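Local coordinates for protein citryl-CoA lyase (Hydrogenobacter thermophilus, PDB 6HXP) that probably cleaves citryl-CoA into acetyl-CoA and oxaloacetate, and binds coenzyme A, at residues L25-V28 and G29-F33; L186-D189 and G190-A194; G213-P216 and G217-A220; A220-Y223 and E224-T228. All coordinates share one frame; numbering follows the deposited sequence.

Overall arrangement
Four local contacts sample the fold from its N-terminal end toward the end of its longest helix. Contact 1 comes first, closing the turn that leaves the short helix 24-27 and leads into helix 33-42. Contact 2 opens helix 188-198 beside the bound coenzyme A, its centre about 29 Å from that of contact 1. Helix 206-228 is the next helix along the chain and carries both remaining contacts: contact 3 in its middle and contact 4 in its last turns, their centres about 11 Å apart and Ala220 common to both. None encloses another; the four run in series. Contacts 1, 3 and 4 also meet the second subunit, whereas contact 2 stays within its own chain.

Contact 1 of 4, residues L25-V28 and G29-F33; sequences LDLV and GNLSF
Leu27 and Leu31 meet across the turn that ends helix 24-27, an example of how one backbone carbonyl can close a helix C-terminus. Their side chains run side by side in the same direction, and CD2 of Leu27 packs against CD1 of Leu31 at 3.8 Å. In the backbone, Leu27 O takes two donors. Leu31 N lies in the carbonyl plane at 2.9 Å, whereas Asn30 N comes from 46° above it. The chain turns where Val28 leaves helical geometry and Gly29 follows with positive phi, a conformation that favours glycine. Val28 O is hydrogen-bonded to Arg151 of the second subunit, and Leu252 of the third subunit packs on Leu27, placing the turn at a junction of subunits. Asn30 completes the closure from its side chain. With CG beside its own backbone N (chi1 -70°), its amide is brought back over the last helical turn, while OD1 accepts from the backbone N of Lys258 of the third subunit. The other end of that amide, ND2, donates to Asp26 O at 2.8 Å, the oxygen lying close to the amide plane and the N-H pointing at it with an angle of 162°.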
loop_
_atom_site.group_PDB
_atom_site.type_symbol
_atom_site.label_atom_id
_atom_site.label_comp_id
_atom_site.label_asym_id
_atom_site.label_seq_id
_atom_site.Cartn_x
_atom_site.Cartn_y
_atom_site.Cartn_z
ATOM N N LEU A 25 -27.648 9.556 9.287
ATOM C CA LEU A 25 -28.350 9.021 10.440
ATOM C C LEU A 25 -29.719 8.473 10.102
ATOM O O LEU A 25 -30.201 7.593 10.826
ATOM C CB LEU A 25 -28.364 10.019 11.580
ATOM C CG LEU A 25 -26.905 10.121 12.188
ATOM C CD1 LEU A 25 -26.909 10.784 13.413
ATOM C CD2 LEU A 25 -26.228 8.734 12.400
ATOM N N ASP A 26 -30.359 8.944 9.003
ATOM C CA ASP A 26 -31.623 8.360 8.552
ATOM C C ASP A 26 -31.388 7.069 7.777
ATOM O O ASP A 26 -32.279 6.236 7.694
ATOM C CB ASP A 26 -32.417 9.342 7.689
ATOM C CG ASP A 26 -33.009 10.510 8.475
ATOM O OD1 ASP A 26 -32.969 10.477 9.724
ATOM O OD2 ASP A 26 -33.455 11.465 7.841
ATOM N N LEU A 27 -30.222 6.893 7.158
ATOM C CA LEU A 27 -29.928 5.658 6.440
ATOM C C LEU A 27 -29.636 4.551 7.430
ATOM O O LEU A 27 -30.039 3.399 7.205
ATOM C CB LEU A 27 -28.715 5.855 5.553
ATOM C CG LEU A 27 -28.780 6.972 4.470
ATOM C CD1 LEU A 27 -27.521 6.987 3.646
ATOM C CD2 LEU A 27 -29.989 6.810 3.607
ATOM N N VAL A 28 -28.948 4.885 8.527
ATOM C CA VAL A 28 -28.577 3.893 9.552
ATOM C C VAL A 28 -29.868 3.314 10.133
ATOM O O VAL A 28 -30.704 4.062 10.635
ATOM C CB VAL A 28 -27.717 4.547 10.648
ATOM C CG1 VAL A 28 -27.461 3.587 11.827
ATOM C CG2 VAL A 28 -26.364 5.032 10.075
ATOM N N GLY A 29 -29.982 1.980 10.083
ATOM C CA GLY A 29 -31.142 1.252 10.583
ATOM C C GLY A 29 -32.263 1.096 9.576
ATOM O O GLY A 29 -33.227 0.353 9.846
ATOM N N ASN A 30 -32.199 1.818 8.444
ATOM C CA ASN A 30 -33.239 1.812 7.425
ATOM C C ASN A 30 -32.810 1.227 6.103
ATOM O O ASN A 30 -33.641 0.668 5.402
ATOM C CB ASN A 30 -33.790 3.213 7.212
ATOM C CG ASN A 30 -34.604 3.636 8.433
ATOM O OD1 ASN A 30 -35.393 2.838 8.976
ATOM N ND2 ASN A 30 -34.490 4.903 8.811
ATOM N N LEU A 31 -31.554 1.371 5.729
ATOM C CA LEU A 31 -31.035 0.741 4.509
ATOM C C LEU A 31 -30.086 -0.390 4.921
ATOM O O LEU A 31 -29.399 -0.308 5.958
ATOM C CB LEU A 31 -30.164 1.719 3.689
ATOM C CG LEU A 31 -30.825 2.780 2.858
ATOM C CD1 LEU A 31 -29.853 3.383 1.862
ATOM C CD2 LEU A 31 -32.067 2.337 2.200
ATOM N N SER A 32 -30.040 -1.445 4.139
ATOM C CA SER A 32 -29.021 -2.458 4.372
ATOM C C SER A 32 -27.690 -1.874 3.909
ATOM O O SER A 32 -27.612 -0.883 3.155
ATOM C CB SER A 32 -29.323 -3.706 3.556
ATOM O OG SER A 32 -29.021 -3.535 2.178
ATOM N N PHE A 33 -26.608 -2.525 4.306
ATOM C CA PHE A 33 -25.276 -2.094 3.870
ATOM C C PHE A 33 -25.170 -2.154 2.338
ATOM O O PHE A 33 -24.699 -1.215 1.732
ATOM C CB PHE A 33 -24.228 -2.939 4.565
ATOM C CG PHE A 33 -22.797 -2.575 4.292
ATOM C CD1 PHE A 33 -22.387 -1.250 4.298
ATOM C CD2 PHE A 33 -21.848 -3.562 4.094
ATOM C CE1 PHE A 33 -21.037 -0.927 4.124
ATOM C CE2 PHE A 33 -20.497 -3.231 3.896
ATOM C CZ PHE A 33 -20.120 -1.913 3.894
#

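Contact 2 of 4, residues L186-D189 and G190-A194; sequences LNVD and GAIAA
Leu186 reaches forward from just before helix 188-198 and lays its CD1 methyl on the backbone of Gly190, 3.7 Å from Gly190 CA. The glycine accommodates that methyl, since a beta carbon there would collide with it. Asn187, the next residue, shows how a side chain can start a helix. Its CB points away from the helix, but CG sits between the backbone N and the carbonyl carbon (chi1 67°), and this bend swings the amide back beside the first turn. From CG the two branches part. OD1 takes the N-H of Gly190 at 3.1 Å, the donor tilted 31° from the carbonyl plane, and also receives a weak bond from Asp189 N at 2.9 Å. ND2 donates instead to Gly138 O. Both ends of the amide are therefore used, which should fix its rotation. The backbone oxygen of Asn187 begins the regular helical bonding by accepting from Ala191 N at 2.9 Å, nearly along the C=O axis. One residue on, Val188 O accepts from Ile192 N, and the two side chains run alongside each other with Val188 CG2 4.1 Å from Ile192 CD1. Farther round the helix, Ile192 and Ala193 pack on helix 101-116, while Ala191 and Ala194 meet helices 147-158 and 164-180, respectively. Tyr137, a coenzyme A-binding residue, touches Leu186, and the bound coenzyme A itself lies about 4 Å from the Asn187 side chain. The arrangement is an asparagine N-cap, here bordering the coenzyme A pocket.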
loop_
_atom_site.group_PDB
_atom_site.type_symbol
_atom_site.label_atom_id
_atom_site.label_comp_id
_atom_site.label_asym_id
_atom_site.label_seq_id
_atom_site.Cartn_x
_atom_site.Cartn_y
_atom_site.Cartn_z
ATOM N N LEU A 186 -19.384 -18.385 -19.529
ATOM C CA LEU A 186 -19.475 -17.023 -18.990
ATOM C C LEU A 186 -19.027 -17.205 -17.531
ATOM O O LEU A 186 -19.718 -17.862 -16.759
ATOM C CB LEU A 186 -20.912 -16.505 -19.056
ATOM C CG LEU A 186 -21.153 -15.153 -18.365
ATOM C CD1 LEU A 186 -20.374 -14.054 -19.014
ATOM C CD2 LEU A 186 -22.625 -14.800 -18.360
ATOM N N ASN A 187 -17.869 -16.712 -17.171
ATOM C CA ASN A 187 -17.337 -16.904 -15.824
ATOM C C ASN A 187 -17.894 -15.882 -14.873
ATOM O O ASN A 187 -18.582 -14.920 -15.277
ATOM C CB ASN A 187 -15.792 -16.967 -15.807
ATOM C CG ASN A 187 -15.108 -15.682 -16.170
ATOM O OD1 ASN A 187 -15.474 -14.610 -15.693
ATOM N ND2 ASN A 187 -14.015 -15.787 -16.943
ATOM N N VAL A 188 -17.623 -16.042 -13.571
ATOM C CA VAL A 188 -18.205 -15.161 -12.574
ATOM C C VAL A 188 -17.826 -13.691 -12.766
ATOM O O VAL A 188 -18.621 -12.791 -12.470
ATOM C CB VAL A 188 -17.904 -15.676 -11.143
ATOM C CG1 VAL A 188 -16.419 -15.487 -10.764
ATOM C CG2 VAL A 188 -18.836 -15.045 -10.136
ATOM N N ASP A 189 -16.651 -13.415 -13.361
ATOM C CA ASP A 189 -16.289 -12.012 -13.631
ATOM C C ASP A 189 -17.247 -11.448 -14.692
ATOM O O ASP A 189 -17.726 -10.320 -14.562
ATOM C CB ASP A 189 -14.862 -11.867 -14.194
ATOM C CG ASP A 189 -13.750 -12.253 -13.267
ATOM O OD1 ASP A 189 -13.919 -12.088 -12.053
ATOM O OD2 ASP A 189 -12.677 -12.698 -13.773
ATOM N N GLY A 190 -17.493 -12.218 -15.746
ATOM C CA GLY A 190 -18.421 -11.788 -16.780
ATOM C C GLY A 190 -19.836 -11.635 -16.225
ATOM O O GLY A 190 -20.571 -10.716 -16.598
ATOM N N ALA A 191 -20.253 -12.553 -15.323
ATOM C CA ALA A 191 -21.606 -12.507 -14.709
ATOM C C ALA A 191 -21.794 -11.235 -13.868
ATOM O O ALA A 191 -22.784 -10.503 -14.040
ATOM C CB ALA A 191 -21.819 -13.726 -13.844
ATOM N N ILE A 192 -20.826 -10.929 -13.008
ATOM C CA ILE A 192 -20.901 -9.702 -12.206
ATOM C C ILE A 192 -20.852 -8.486 -13.108
ATOM O O ILE A 192 -21.599 -7.525 -12.927
ATOM C CB ILE A 192 -19.773 -9.716 -11.166
ATOM C CG1 ILE A 192 -20.061 -10.815 -10.132
ATOM C CG2 ILE A 192 -19.645 -8.365 -10.531
ATOM C CD1 ILE A 192 -18.945 -11.047 -9.200
ATOM N N ALA A 193 -19.990 -8.510 -14.128
ATOM C CA ALA A 193 -19.938 -7.414 -15.079
ATOM C C ALA A 193 -21.306 -7.206 -15.768
ATOM O O ALA A 193 -21.738 -6.062 -15.930
ATOM C CB ALA A 193 -18.868 -7.685 -16.131
ATOM N N ALA A 194 -21.999 -8.304 -16.167
ATOM C CA ALA A 194 -23.286 -8.177 -16.806
ATOM C C ALA A 194 -24.312 -7.564 -15.862
ATOM O O ALA A 194 -25.087 -6.684 -16.248
ATOM C CB ALA A 194 -23.774 -9.546 -17.245
#

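Contact 3 of 4, residues G213-P216 and G217-A220; sequences GRVP and GLVA
Val215 and Val219 touch one turn apart in the buried middle of helix 206-228, a worked case of a helix carrying a proline within its length. Their touching branches are Val215 CG1 and Val219 CG2, 4.2 Å apart. CG2 of Val219 stands beside its own backbone N (chi1 of CG1 168°), a placement that turns this methyl back to 3.4 Å from Val215 O. That oxygen already accepts from Val219 N at 2.8 Å. On the neighbouring flank Leu218 curls over the preceding turn, its CG 3.8 Å from Arg214 O, the acceptor for Leu218 N. Pro216 has no N-H to give to the turn before it, and the helix kinks there, yet its carbonyl keeps the regular pattern. Gly217 follows the proline within the same helix. The second shell sets these side chains between two subunits. Val92 of helix 84-93 packs on both Val215 and Leu218, and Val88 meets Val219. From the second subunit, Ile211 meets Val215, Ile37 lies on Pro216 and Leu205 covers Val219. The side chain of Arg214 bends round to donate from NE to Val61 O, which ties the helix to the loop at that residue. Beyond the kink, Ala220 N donates to Pro216 O at 3.0 Å with an N-H...O angle of 163°.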
loop_
_atom_site.group_PDB
_atom_site.type_symbol
_atom_site.label_atom_id
_atom_site.label_comp_id
_atom_site.label_asym_id
_atom_site.label_seq_id
_atom_site.Cartn_x
_atom_site.Cartn_y
_atom_site.Cartn_z
ATOM N N GLY A 213 -16.623 -6.313 -2.052
ATOM C CA GLY A 213 -17.064 -7.662 -1.711
ATOM C C GLY A 213 -15.998 -8.472 -1.043
ATOM O O GLY A 213 -16.314 -9.251 -0.143
ATOM N N ARG A 214 -14.759 -8.370 -1.507
ATOM C CA ARG A 214 -13.657 -9.233 -1.009
ATOM C C ARG A 214 -12.967 -8.723 0.246
ATOM O O ARG A 214 -12.321 -9.502 0.973
ATOM C CB ARG A 214 -12.651 -9.456 -2.122
ATOM C CG ARG A 214 -11.425 -10.307 -1.806
ATOM C CD ARG A 214 -11.750 -11.714 -1.367
ATOM N NE ARG A 214 -12.543 -12.429 -2.370
ATOM C CZ ARG A 214 -12.078 -13.038 -3.458
ATOM N NH1 ARG A 214 -10.756 -13.141 -3.672
ATOM N NH2 ARG A 214 -12.922 -13.588 -4.329
ATOM N N VAL A 215 -13.033 -7.407 0.522
ATOM C CA VAL A 215 -12.353 -6.886 1.714
ATOM C C VAL A 215 -12.771 -7.619 2.993
ATOM O O VAL A 215 -11.892 -7.854 3.822
ATOM C CB VAL A 215 -12.523 -5.341 1.796
ATOM C CG1 VAL A 215 -12.396 -4.821 3.226
ATOM C CG2 VAL A 215 -11.478 -4.676 0.906
ATOM N N PRO A 216 -14.030 -8.026 3.212
ATOM C CA PRO A 216 -14.319 -8.803 4.417
ATOM C C PRO A 216 -13.483 -10.083 4.499
ATOM O O PRO A 216 -13.036 -10.430 5.576
ATOM C CB PRO A 216 -15.801 -9.093 4.323
ATOM C CG PRO A 216 -16.355 -7.939 3.489
ATOM C CD PRO A 216 -15.261 -7.704 2.466
ATOM N N GLY A 217 -13.290 -10.766 3.390
ATOM C CA GLY A 217 -12.434 -11.946 3.371
ATOM C C GLY A 217 -10.997 -11.582 3.725
ATOM O O GLY A 217 -10.345 -12.286 4.513
ATOM N N LEU A 218 -10.482 -10.471 3.166
ATOM C CA LEU A 218 -9.121 -10.057 3.523
ATOM C C LEU A 218 -9.009 -9.769 5.011
ATOM O O LEU A 218 -8.000 -10.094 5.639
ATOM C CB LEU A 218 -8.666 -8.868 2.711
ATOM C CG LEU A 218 -8.552 -9.105 1.195
ATOM C CD1 LEU A 218 -8.262 -7.787 0.468
ATOM C CD2 LEU A 218 -7.508 -10.155 0.882
ATOM N N VAL A 219 -10.014 -9.075 5.574
ATOM C CA VAL A 219 -9.990 -8.819 7.011
ATOM C C VAL A 219 -9.915 -10.124 7.775
ATOM O O VAL A 219 -9.129 -10.263 8.730
ATOM C CB VAL A 219 -11.247 -8.009 7.422
ATOM C CG1 VAL A 219 -11.386 -7.983 8.945
ATOM C CG2 VAL A 219 -11.185 -6.570 6.881
ATOM N N ALA A 220 -10.764 -11.103 7.379
ATOM C CA ALA A 220 -10.718 -12.395 8.064
ATOM C C ALA A 220 -9.338 -13.055 7.990
ATOM O O ALA A 220 -8.843 -13.589 8.989
ATOM C CB ALA A 220 -11.781 -13.323 7.507
#

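Contact 4 of 4, residues A220-Y223 and E224-T228; sequences AHVY and EELTT
The C-terminal turns of helix 206-228 show how threonines can fold their hydroxyls back onto a helix, with Tyr223 and Thr227 forming the main contact. Thr227 CG2 sits over one face of the Tyr223 ring in a CH-pi contact, 3.9 Å from the centroid and displaced from the ring centre toward its periphery. The ring reaches this position with CG anti to the backbone N (chi1 172°), while its OH is hydrogen-bonded to Asp202 of the second subunit. Tyr223 O is gripped twice by Thr227, whose N and OG1 approach from opposite faces of the carbonyl plane; the OG1 bond is 2.8 Å long. On another side of the helix, Val222 CG1 and Leu226 CD1 lie alongside each other at 3.9 Å, next to helix 69-79. Glu224 and Glu225 both form salt bridges with Arg75, which also donates to His221 ND1, while His221 NE2 is hydrogen-bonded to Asp63; Glu224 further holds Thr7 and Gly8 of the second subunit. The helix thus joins helix 69-79 to the subunit interface through charge as well as packing. In the last turn the double grip recurs at Glu224 O, which receives Thr228 N at 2.9 Å and, from the opposite face, Thr228 OG1 at 2.7 Å.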
loop_
_atom_site.group_PDB
_atom_site.type_symbol
_atom_site.label_atom_id
_atom_site.label_comp_id
_atom_site.label_asym_id
_atom_site.label_seq_id
_atom_site.Cartn_x
_atom_site.Cartn_y
_atom_site.Cartn_z
ATOM N N ALA A 220 -10.764 -11.103 7.379
ATOM C CA ALA A 220 -10.718 -12.395 8.064
ATOM C C ALA A 220 -9.338 -13.055 7.990
ATOM O O ALA A 220 -8.843 -13.589 8.989
ATOM C CB ALA A 220 -11.781 -13.323 7.507
ATOM N N HIS A 221 -8.729 -13.031 6.809
ATOM C CA HIS A 221 -7.406 -13.643 6.604
ATOM C C HIS A 221 -6.315 -12.931 7.423
ATOM O O HIS A 221 -5.483 -13.586 8.027
ATOM C CB HIS A 221 -7.034 -13.632 5.115
ATOM C CG HIS A 221 -7.664 -14.759 4.381
ATOM N ND1 HIS A 221 -7.113 -16.033 4.382
ATOM C CD2 HIS A 221 -8.843 -14.792 3.690
ATOM C CE1 HIS A 221 -7.966 -16.791 3.692
ATOM N NE2 HIS A 221 -9.036 -16.099 3.277
ATOM N N VAL A 222 -6.323 -11.607 7.414
ATOM C CA VAL A 222 -5.313 -10.882 8.156
ATOM C C VAL A 222 -5.487 -11.071 9.654
ATOM O O VAL A 222 -4.527 -11.283 10.389
ATOM C CB VAL A 222 -5.329 -9.399 7.745
ATOM C CG1 VAL A 222 -4.399 -8.568 8.643
ATOM C CG2 VAL A 222 -4.925 -9.266 6.301
ATOM N N TYR A 223 -6.731 -11.021 10.113
ATOM C CA TYR A 223 -6.993 -11.249 11.539
ATOM C C TYR A 223 -6.509 -12.663 11.925
ATOM O O TYR A 223 -5.916 -12.866 12.983
ATOM C CB TYR A 223 -8.495 -11.074 11.829
ATOM C CG TYR A 223 -8.885 -11.481 13.229
ATOM C CD1 TYR A 223 -8.687 -10.627 14.312
ATOM C CD2 TYR A 223 -9.401 -12.739 13.482
ATOM C CE1 TYR A 223 -9.044 -11.020 15.610
ATOM C CE2 TYR A 223 -9.639 -13.174 14.782
ATOM C CZ TYR A 223 -9.495 -12.297 15.832
ATOM O OH TYR A 223 -9.797 -12.787 17.092
ATOM N N GLU A 224 -6.826 -13.663 11.115
ATOM C CA GLU A 224 -6.402 -15.026 11.402
ATOM C C GLU A 224 -4.873 -15.116 11.454
ATOM O O GLU A 224 -4.301 -15.711 12.385
ATOM C CB GLU A 224 -6.992 -15.987 10.363
ATOM C CG GLU A 224 -6.724 -17.438 10.717
ATOM C CD GLU A 224 -7.337 -18.405 9.739
ATOM O OE1 GLU A 224 -7.061 -18.296 8.531
ATOM O OE2 GLU A 224 -8.134 -19.270 10.183
ATOM N N GLU A 225 -4.179 -14.474 10.494
ATOM C CA GLU A 225 -2.725 -14.522 10.499
ATOM C C GLU A 225 -2.169 -13.863 11.797
ATOM O O GLU A 225 -1.240 -14.386 12.412
ATOM C CB GLU A 225 -2.161 -13.781 9.288
ATOM C CG GLU A 225 -0.661 -13.964 9.103
ATOM C CD GLU A 225 -0.233 -15.366 8.710
ATOM O OE1 GLU A 225 -1.015 -16.054 8.004
ATOM O OE2 GLU A 225 0.897 -15.778 9.082
ATOM N N LEU A 226 -2.714 -12.711 12.177
ATOM C CA LEU A 226 -2.222 -11.989 13.351
ATOM C C LEU A 226 -2.479 -12.677 14.675
ATOM O O LEU A 226 -1.718 -12.441 15.612
ATOM C CB LEU A 226 -2.830 -10.593 13.405
ATOM C CG LEU A 226 -2.389 -9.621 12.302
ATOM C CD1 LEU A 226 -3.193 -8.322 12.359
ATOM C CD2 LEU A 226 -0.871 -9.333 12.409
ATOM N N THR A 227 -3.554 -13.463 14.777
ATOM C CA THR A 227 -3.970 -14.055 16.040
ATOM C C THR A 227 -3.682 -15.517 16.157
ATOM O O THR A 227 -3.806 -16.054 17.270
ATOM C CB THR A 227 -5.472 -13.781 16.261
ATOM O OG1 THR A 227 -6.245 -14.441 15.249
ATOM C CG2 THR A 227 -5.771 -12.284 16.333
ATOM N N THR A 228 -3.314 -16.210 15.058
ATOM C CA THR A 228 -3.055 -17.651 15.142
ATOM C C THR A 228 -1.654 -18.080 14.726
ATOM O O THR A 228 -1.347 -19.262 14.864
ATOM C CB THR A 228 -4.111 -18.445 14.348
ATOM O OG1 THR A 228 -3.914 -18.304 12.959
ATOM C CG2 THR A 228 -5.517 -18.058 14.690
#